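Local coordinates for ABC transporter substrate-binding protein-branched chain amino acid transport (Streptococcus pneumoniae, PDB 4GNR) that binds isoleucine between its two lobes and probably delivers branched-chain amino acids to an ABC transporter as its extracytoplasmic substrate-binding protein, at residues Q32-E37 and L285-V290; K145-T150 and K195-I200; A188-K193 and R217-D222. All coordinates share one frame; numbering follows the deposited sequence.

Contact 1. Residues Q32-E37 and L285-V290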
loop_
_atom_site.group_PDB
_atom_site.type_symbol
_atom_site.label_atom_id
_atom_site.label_comp_id
_atom_site.label_asym_id
_atom_site.label_seq_id
_atom_site.Cartn_x
_atom_site.Cartn_y
_atom_site.Cartn_z
ATOM N N GLN A 32 -4.323 -13.493 -6.412
ATOM C CA GLN A 32 -4.436 -14.797 -7.080
ATOM C C GLN A 32 -4.695 -15.918 -6.062
ATOM O O GLN A 32 -5.423 -16.871 -6.359
ATOM C CB GLN A 32 -3.195 -15.097 -7.919
ATOM C CG GLN A 32 -3.376 -16.347 -8.784
ATOM C CD GLN A 32 -4.421 -16.169 -9.878
ATOM O OE1 GLN A 32 -4.322 -15.245 -10.689
ATOM N NE2 GLN A 32 -5.386 -17.075 -9.942
ATOM N N LEU A 33 -4.078 -15.820 -4.874
ATOM C CA LEU A 33 -4.322 -16.818 -3.824
ATOM C C LEU A 33 -5.819 -16.828 -3.472
ATOM O O LEU A 33 -6.432 -17.893 -3.352
ATOM C CB LEU A 33 -3.476 -16.520 -2.600
ATOM C CG LEU A 33 -3.644 -17.461 -1.409
ATOM C CD1 LEU A 33 -3.248 -18.884 -1.783
ATOM C CD2 LEU A 33 -2.874 -16.933 -0.208
ATOM N N ALA A 34 -6.402 -15.648 -3.279
ATOM C CA ALA A 34 -7.827 -15.559 -2.968
ATOM C C ALA A 34 -8.661 -16.185 -4.098
ATOM O O ALA A 34 -9.596 -16.945 -3.830
ATOM C CB ALA A 34 -8.229 -14.120 -2.722
ATOM N N VAL A 35 -8.361 -15.820 -5.354
ATOM C CA VAL A 35 -9.111 -16.387 -6.481
ATOM C C VAL A 35 -9.030 -17.917 -6.475
ATOM O O VAL A 35 -10.019 -18.616 -6.651
ATOM C CB VAL A 35 -8.634 -15.820 -7.823
ATOM C CG1 VAL A 35 -9.228 -16.616 -8.959
ATOM C CG2 VAL A 35 -8.991 -14.346 -7.921
ATOM N N ASP A 36 -7.821 -18.431 -6.324
ATOM C CA ASP A 36 -7.625 -19.892 -6.339
ATOM C C ASP A 36 -8.466 -20.576 -5.281
ATOM O O ASP A 36 -9.077 -21.628 -5.527
ATOM C CB ASP A 36 -6.146 -20.233 -6.193
ATOM C CG ASP A 36 -5.312 -19.846 -7.418
ATOM O OD1 ASP A 36 -5.853 -19.543 -8.505
ATOM O OD2 ASP A 36 -4.088 -19.936 -7.269
ATOM N N GLU A 37 -8.464 -20.021 -4.084
ATOM C CA GLU A 37 -9.232 -20.603 -2.984
ATOM C C GLU A 37 -10.724 -20.539 -3.233
ATOM O O GLU A 37 -11.445 -21.516 -3.017
ATOM C CB GLU A 37 -8.878 -19.924 -1.673
ATOM C CG GLU A 37 -7.456 -20.220 -1.228
ATOM C CD GLU A 37 -7.067 -19.481 0.042
ATOM O OE1 GLU A 37 -7.791 -18.532 0.392
ATOM O OE2 GLU A 37 -6.008 -19.800 0.636
ATOM N N LEU A 285 -3.826 -6.936 1.837
ATOM C CA LEU A 285 -4.881 -6.029 1.375
ATOM C C LEU A 285 -5.499 -6.521 0.068
ATOM O O LEU A 285 -6.714 -6.448 -0.099
ATOM C CB LEU A 285 -4.349 -4.603 1.193
ATOM C CG LEU A 285 -4.105 -3.823 2.494
ATOM C CD1 LEU A 285 -3.225 -2.615 2.225
ATOM C CD2 LEU A 285 -5.419 -3.384 3.154
ATOM N N ALA A 286 -4.677 -7.021 -0.859
ATOM C CA ALA A 286 -5.187 -7.481 -2.159
ATOM C C ALA A 286 -6.062 -8.734 -2.012
ATOM O O ALA A 286 -7.068 -8.890 -2.711
ATOM C CB ALA A 286 -4.051 -7.721 -3.117
ATOM N N TYR A 287 -5.661 -9.630 -1.110
ATOM C CA TYR A 287 -6.439 -10.836 -0.803
ATOM C C TYR A 287 -7.840 -10.404 -0.329
ATOM O O TYR A 287 -8.870 -10.924 -0.790
ATOM C CB TYR A 287 -5.681 -11.644 0.239
ATOM C CG TYR A 287 -6.311 -12.942 0.660
ATOM C CD1 TYR A 287 -7.198 -12.986 1.719
ATOM C CD2 TYR A 287 -5.963 -14.144 0.046
ATOM C CE1 TYR A 287 -7.730 -14.198 2.162
ATOM C CE2 TYR A 287 -6.482 -15.364 0.482
ATOM C CZ TYR A 287 -7.358 -15.380 1.542
ATOM O OH TYR A 287 -7.872 -16.547 2.040
ATOM N N ASP A 288 -7.898 -9.452 0.601
ATOM C CA ASP A 288 -9.182 -8.932 1.067
ATOM C C ASP A 288 -9.969 -8.262 -0.066
ATOM O O ASP A 288 -11.191 -8.422 -0.129
ATOM C CB ASP A 288 -9.024 -7.973 2.242
ATOM C CG ASP A 288 -8.858 -8.673 3.584
ATOM O OD1 ASP A 288 -8.962 -9.912 3.661
ATOM O OD2 ASP A 288 -8.684 -7.923 4.581
ATOM N N SER A 289 -9.307 -7.501 -0.937
ATOM C CA SER A 289 -10.012 -6.843 -2.037
ATOM C C SER A 289 -10.711 -7.866 -2.936
ATOM O O SER A 289 -11.846 -7.629 -3.376
ATOM C CB SER A 289 -9.104 -5.946 -2.852
ATOM O OG SER A 289 -8.802 -4.707 -2.221
ATOM N N VAL A 290 -10.041 -8.980 -3.236
ATOM C CA VAL A 290 -10.695 -10.018 -4.047
ATOM C C VAL A 290 -11.933 -10.560 -3.332
ATOM O O VAL A 290 -12.974 -10.740 -3.949
ATOM C CB VAL A 290 -9.720 -11.138 -4.435
ATOM C CG1 VAL A 290 -10.473 -12.337 -5.005
ATOM C CG2 VAL A 290 -8.687 -10.620 -5.404
#

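Contact 2. Residues K145-T150 and K195-I200. With MG (magnesium ion), chain D.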
loop_
_atom_site.group_PDB
_atom_site.type_symbol
_atom_site.label_atom_id
_atom_site.label_comp_id
_atom_site.label_asym_id
_atom_site.label_seq_id
_atom_site.Cartn_x
_atom_site.Cartn_y
_atom_site.Cartn_z
ATOM N N LYS A 145 13.581 17.389 17.363
ATOM C CA LYS A 145 14.143 17.930 16.118
ATOM C C LYS A 145 14.217 16.759 15.143
ATOM O O LYS A 145 14.637 15.674 15.517
ATOM C CB LYS A 145 15.517 18.596 16.295
ATOM C CG LYS A 145 15.545 19.820 17.200
ATOM C CD LYS A 145 16.961 20.384 17.327
ATOM C CE LYS A 145 17.024 21.585 18.254
ATOM N NZ LYS A 145 18.409 22.112 18.412
ATOM N N VAL A 146 13.810 16.985 13.898
ATOM C CA VAL A 146 13.809 15.959 12.858
ATOM C C VAL A 146 14.264 16.553 11.531
ATOM O O VAL A 146 14.257 17.766 11.313
ATOM C CB VAL A 146 12.403 15.351 12.577
ATOM C CG1 VAL A 146 11.839 14.704 13.830
ATOM C CG2 VAL A 146 11.469 16.395 11.976
ATOM N N VAL A 147 14.711 15.637 10.679
ATOM C CA VAL A 147 14.992 15.900 9.309
ATOM C C VAL A 147 13.783 15.303 8.518
ATOM O O VAL A 147 13.338 14.218 8.801
ATOM C CB VAL A 147 16.264 15.216 8.780
ATOM C CG1 VAL A 147 16.385 15.333 7.271
ATOM C CG2 VAL A 147 17.500 15.777 9.469
ATOM N N LEU A 148 13.276 16.035 7.534
ATOM C CA LEU A 148 12.187 15.596 6.633
ATOM C C LEU A 148 12.862 15.490 5.244
ATOM O O LEU A 148 13.446 16.482 4.762
ATOM C CB LEU A 148 11.012 16.564 6.649
ATOM C CG LEU A 148 9.788 16.196 5.806
ATOM C CD1 LEU A 148 9.228 14.803 6.165
ATOM C CD2 LEU A 148 8.713 17.277 5.949
ATOM N N TYR A 149 12.760 14.314 4.609
ATOM C CA TYR A 149 13.458 14.028 3.316
ATOM C C TYR A 149 12.433 13.340 2.440
ATOM O O TYR A 149 12.101 12.191 2.664
ATOM C CB TYR A 149 14.703 13.214 3.648
ATOM C CG TYR A 149 15.700 12.991 2.525
ATOM C CD1 TYR A 149 15.972 13.964 1.593
ATOM C CD2 TYR A 149 16.512 11.881 2.536
ATOM C CE1 TYR A 149 16.982 13.774 0.618
ATOM C CE2 TYR A 149 17.515 11.690 1.586
ATOM C CZ TYR A 149 17.746 12.638 0.634
ATOM O OH TYR A 149 18.745 12.473 -0.299
ATOM N N THR A 150 11.982 14.041 1.411
ATOM C CA THR A 150 10.825 13.599 0.641
ATOM C C THR A 150 11.002 13.472 -0.858
ATOM O O THR A 150 11.752 14.242 -1.476
ATOM C CB THR A 150 9.694 14.709 0.880
ATOM O OG1 THR A 150 9.494 14.926 2.279
ATOM C CG2 THR A 150 8.373 14.390 0.234
ATOM N N LYS A 195 24.303 17.904 11.646
ATOM C CA LYS A 195 23.275 18.568 12.445
ATOM C C LYS A 195 22.697 17.627 13.480
ATOM O O LYS A 195 22.568 16.463 13.243
ATOM C CB LYS A 195 22.107 19.021 11.594
ATOM C CG LYS A 195 22.435 20.048 10.520
ATOM C CD LYS A 195 21.236 20.337 9.621
ATOM C CE LYS A 195 21.482 21.472 8.605
ATOM N NZ LYS A 195 21.688 22.812 9.243
ATOM N N ASP A 196 22.411 18.103 14.676
ATOM C CA ASP A 196 21.821 17.188 15.606
ATOM C C ASP A 196 20.376 17.047 15.142
ATOM O O ASP A 196 19.754 17.978 14.619
ATOM C CB ASP A 196 21.785 17.726 17.025
ATOM C CG ASP A 196 21.437 16.648 18.059
ATOM O OD1 ASP A 196 21.582 15.450 17.729
ATOM O OD2 ASP A 196 21.040 17.003 19.195
ATOM N N PHE A 197 19.884 15.834 15.204
ATOM C CA PHE A 197 18.465 15.524 14.872
ATOM C C PHE A 197 18.228 14.248 15.622
ATOM O O PHE A 197 19.185 13.550 15.970
ATOM C CB PHE A 197 18.106 15.411 13.379
ATOM C CG PHE A 197 18.988 14.509 12.649
ATOM C CD1 PHE A 197 18.768 13.152 12.635
ATOM C CD2 PHE A 197 20.089 15.010 12.004
ATOM C CE1 PHE A 197 19.635 12.319 11.985
ATOM C CE2 PHE A 197 20.955 14.194 11.365
ATOM C CZ PHE A 197 20.739 12.849 11.348
ATOM N N ASP A 198 16.950 13.964 15.857
ATOM C CA ASP A 198 16.552 12.784 16.606
ATOM C C ASP A 198 15.964 11.697 15.704
ATOM O O ASP A 198 15.843 10.557 16.108
ATOM C CB ASP A 198 15.511 13.188 17.657
ATOM C CG ASP A 198 16.024 14.240 18.617
ATOM O OD1 ASP A 198 17.181 14.145 19.050
ATOM O OD2 ASP A 198 15.245 15.144 18.991
ATOM N N ALA A 199 15.554 12.063 14.494
ATOM C CA ALA A 199 14.974 11.117 13.539
ATOM C C ALA A 199 14.945 11.748 12.165
ATOM O O ALA A 199 14.993 12.988 12.046
ATOM C CB ALA A 199 13.544 10.713 13.975
ATOM N N ILE A 200 14.886 10.877 11.158
ATOM C CA ILE A 200 14.750 11.302 9.773
ATOM C C ILE A 200 13.437 10.670 9.244
ATOM O O ILE A 200 13.286 9.463 9.309
ATOM C CB ILE A 200 15.900 10.835 8.863
ATOM C CG1 ILE A 200 17.260 11.238 9.439
ATOM C CG2 ILE A 200 15.710 11.411 7.472
ATOM C CD1 ILE A 200 18.438 10.779 8.561
HETATM MG MG MG D . 20.685 15.684 20.836
HETATM O O HOH W 1 19.744 19.816 19.599
HETATM O O HOH W 2 20.689 13.957 19.724
HETATM O O HOH W 3 18.715 15.754 20.414
HETATM O O HOH W 4 22.914 15.362 20.972
HETATM O O HOH W 5 20.233 17.429 22.062
HETATM O O HOH W 6 20.357 14.660 22.533
#

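Contact 3. Residues A188-K193 and R217-D222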
loop_
_atom_site.group_PDB
_atom_site.type_symbol
_atom_site.label_atom_id
_atom_site.label_comp_id
_atom_site.label_asym_id
_atom_site.label_seq_id
_atom_site.Cartn_x
_atom_site.Cartn_y
_atom_site.Cartn_z
ATOM N N ALA A 188 22.831 15.371 0.125
ATOM C CA ALA A 188 21.836 15.669 1.148
ATOM C C ALA A 188 22.192 15.030 2.475
ATOM O O ALA A 188 22.069 15.645 3.529
ATOM C CB ALA A 188 20.447 15.241 0.700
ATOM N N LEU A 189 22.577 13.757 2.428
ATOM C CA LEU A 189 22.913 13.043 3.648
ATOM C C LEU A 189 24.115 13.690 4.356
ATOM O O LEU A 189 24.134 13.818 5.576
ATOM C CB LEU A 189 23.108 11.556 3.354
ATOM C CG LEU A 189 21.837 10.785 3.004
ATOM C CD1 LEU A 189 22.200 9.394 2.520
ATOM C CD2 LEU A 189 20.903 10.705 4.219
ATOM N N THR A 190 25.111 14.090 3.574
ATOM C CA THR A 190 26.302 14.756 4.144
ATOM C C THR A 190 25.876 16.030 4.872
ATOM O O THR A 190 26.365 16.349 5.944
ATOM C CB THR A 190 27.343 15.055 3.084
ATOM O OG1 THR A 190 27.804 13.800 2.568
ATOM C CG2 THR A 190 28.525 15.845 3.646
ATOM N N LYS A 191 24.973 16.772 4.238
ATOM C CA LYS A 191 24.418 18.013 4.805
ATOM C C LYS A 191 23.656 17.775 6.130
ATOM O O LYS A 191 23.664 18.641 7.015
ATOM C CB LYS A 191 23.508 18.710 3.804
ATOM C CG LYS A 191 22.915 19.976 4.372
ATOM C CD LYS A 191 22.001 20.646 3.402
ATOM C CE LYS A 191 21.451 21.914 3.994
ATOM N NZ LYS A 191 20.565 22.559 3.022
ATOM N N MET A 192 22.923 16.658 6.204
ATOM C CA MET A 192 22.173 16.265 7.416
ATOM C C MET A 192 23.016 15.806 8.593
ATOM O O MET A 192 22.731 16.146 9.722
ATOM C CB MET A 192 21.234 15.087 7.108
ATOM C CG MET A 192 20.201 15.415 6.116
ATOM S SD MET A 192 19.376 13.929 5.605
ATOM C CE MET A 192 18.479 14.707 4.280
ATOM N N LYS A 193 24.060 15.049 8.300
ATOM C CA LYS A 193 24.927 14.419 9.302
ATOM C C LYS A 193 25.533 15.298 10.389
ATOM O O LYS A 193 25.667 14.914 11.560
ATOM C CB LYS A 193 26.041 13.666 8.581
ATOM C CG LYS A 193 26.924 12.881 9.502
ATOM C CD LYS A 193 27.993 12.169 8.717
ATOM C CE LYS A 193 28.949 11.401 9.599
ATOM N NZ LYS A 193 30.013 10.759 8.775
ATOM N N ARG A 217 23.147 4.995 6.794
ATOM C CA ARG A 217 23.825 4.120 7.752
ATOM C C ARG A 217 25.296 3.964 7.357
ATOM O O ARG A 217 26.186 3.953 8.211
ATOM C CB ARG A 217 23.075 2.795 7.785
ATOM C CG ARG A 217 21.609 2.913 8.246
ATOM C CD ARG A 217 21.504 2.984 9.748
ATOM N NE ARG A 217 20.100 3.074 10.222
ATOM C CZ ARG A 217 19.450 4.179 10.612
ATOM N NH1 ARG A 217 20.028 5.366 10.574
ATOM N NH2 ARG A 217 18.222 4.078 11.084
ATOM N N GLY A 218 25.556 3.880 6.051
ATOM C CA GLY A 218 26.933 3.738 5.560
ATOM C C GLY A 218 27.820 4.907 5.966
ATOM O O GLY A 218 29.018 4.740 6.201
ATOM N N MET A 219 27.258 6.104 6.020
ATOM C CA MET A 219 28.053 7.255 6.424
ATOM C C MET A 219 27.954 7.568 7.923
ATOM O O MET A 219 28.375 8.635 8.376
ATOM C CB MET A 219 27.837 8.488 5.572
ATOM C CG MET A 219 26.502 9.093 5.738
ATOM S SD MET A 219 26.348 10.697 4.880
ATOM C CE MET A 219 26.505 10.174 3.187
ATOM N N GLY A 220 27.432 6.633 8.702
ATOM C CA GLY A 220 27.398 6.831 10.152
ATOM C C GLY A 220 26.209 7.464 10.802
ATOM O O GLY A 220 26.284 7.856 11.964
ATOM N N ILE A 221 25.143 7.631 10.037
ATOM C CA ILE A 221 23.897 8.173 10.596
ATOM C C ILE A 221 23.136 6.959 11.122
ATOM O O ILE A 221 22.721 6.096 10.349
ATOM C CB ILE A 221 23.076 8.882 9.557
ATOM C CG1 ILE A 221 23.824 10.111 9.041
ATOM C CG2 ILE A 221 21.720 9.295 10.147
ATOM C CD1 ILE A 221 23.175 10.750 7.830
ATOM N N ASP A 222 22.964 6.925 12.444
ATOM C CA ASP A 222 22.306 5.813 13.157
ATOM C C ASP A 222 20.926 6.079 13.717
ATOM O O ASP A 222 20.230 5.149 14.134
ATOM C CB ASP A 222 23.213 5.375 14.317
ATOM C CG ASP A 222 24.501 4.812 13.840
ATOM O OD1 ASP A 222 24.506 4.306 12.702
ATOM O OD2 ASP A 222 25.490 4.862 14.600
#

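Contact 1. Residues Q32-E37 and L285-V290
Y287 and E37 meet from different first torsions: CG of Y287 is set anti to its backbone N (chi1 -179°), whereas CG of E37 is anti to the carbonyl carbon, and the extended glutamate chain then carries the carboxylate to the phenol. The two side chains cross at about a right angle, with carboxylate and ring planes 89° apart. Y287 OH donates a short hydrogen bond of 2.6 Å to E37 OE1, which accepts through its syn lone pair, on the side of the other carboxylate oxygen, and OE1 itself lies at the edge of the ring, near its plane. A partly exposed phenol is thereby fixed at its tip, while the rest of the ring lies against the other helix. A34 CB approaches the ring obliquely, 3.6 Å from Y287 CD2, and L33 CD2, also oblique, comes within 4.0 Å of Y287 CE2. F267 and H291 meet the same ring with their own rings and further enclose it.

The apolar half of the interface is built on V290. Its CG1 branch sits 3.7 Å from A34 CB and 3.8 Å from V35 CG2, the two valines crossing at about a right angle. A34 thus touches both Y287 and V290, and its small methyl lets the backbones draw close, with A34 CA and Y287 CA 5.4 Å apart. Also on helix 21-40, Q32 NE2 donates to D36 OD1, whose companion oxygen OD2 forms a salt bridge with K274.

The axes of segments 32-37 and 285-290 approach to 8.3 Å at a crossing angle of -39°. This is helix-helix packing within one lobe of the periplasmic-binding-protein fold, joining helix 21-40, which also packs on strand 48-55, to the much later helix 281-297.

Contact 2. Residues K145-T150 and K195-I200
V147 and A199 supply the regular backbone bond of this parallel strand pair: V147 N donates to A199 O at 3.0 Å, nearly straight (168°) and in the carbonyl plane. Just before A199, D198 grips K145 twice. D198 N donates to K145 O over 2.9 Å, and K145 N gives a longer bond of 3.2 Å to D198 OD2, reaching that oxygen from above the carboxylate plane; K144 N shares the same OD2. A199 N, beside the edge of the F197 ring, is buried with no partner in the model.

Apolar contacts gather on the face carrying V147 and I200. V147 CG2 lies over the face of the F197 ring, a CH-pi contact 4.0 Å from the centroid. V147 CG1, anti to the backbone N (chi1 170°), runs beside I200 CG2 at 4.0 Å, the two side chains pointing the same way. M192 of helix 186-193 packs against this face.

Metal and water contacts occupy the exposed end. D196 OD2 binds the magnesium ion at 2.1 Å, and five waters complete six ligands. One of these waters also donates to D198 OD1, while a further water bridges K145 NZ and D196 OD2 in the conformers described, each residue having a second one. Strands 145-151 and 199-201 are adjacent parallel strands in the mixed sheet of one Rossmann-like lobe of the periplasmic-binding-protein fold.

Contact 3. Residues A188-K193 and R217-D222
M219 and L189 form the close-packed part of this contact. The methionine leaves its backbone with CG between the backbone N and the carbonyl carbon (chi1 69°), and its chain bends at chi3 (65°), which sets the terminal methyl against helix 186-193. M219 CE lies 3.7 Å from L189 CB, and the sulfur is equally near that carbon. I221 adds a second apolar point: its CD1 meets L189 CD2 at 4.3 Å, and the same CD1 also lies near L189 O and K193 CB. F197 also touches I221, and L189 packs on Q215 and A216 of helix 206-218, extending the buried side.

Towards solvent the contact thins to exposed residues. M219 CE passes T190 OG1 at 3.9 Å, the two side chains crossing at about a right angle; that hydroxyl is hydrogen-bonded to Q186 O within its own helix. K193 spans the rim as a fully extended chain, and its NZ donates to M219 O over 2.7 Å, in the carbonyl plane with a C=O...donor angle of 160°.

The carbonyl it reaches belongs to the turn that ends helix 206-218. There G220, with positive phi, is the C-prime residue of a Schellman motif in which G220 N bonds to R217 O and I221 N to A216 O. The K193 ammonium therefore sits beside this C-terminal turn, where its positive charge would probably be favoured by the partial negative charge of the helix end.

How the contacts relate
Contact 1 lies in one lobe, and contacts 2 and 3 together on the opposite side of the chain's centre; contacts 1 and 2 are about 39 Å apart between centres. Contacts 2 and 3 adjoin, and their segments alternate along the chain, strand 199-201 of contact 2 lying between the two helices of contact 3. Y149 OH of contact 2 packs against A188 CB of contact 3. Contacts 1 and 2 are mostly buried, contact 3 only partly. Their chemistry follows: helix packing sealed by a phenol-carboxylate bond in contact 1, backbone pairing with a hydrated magnesium ion at its outer end in contact 2, and a lysine-to-carbonyl bond over a methionine-leucine apolar contact in contact 3.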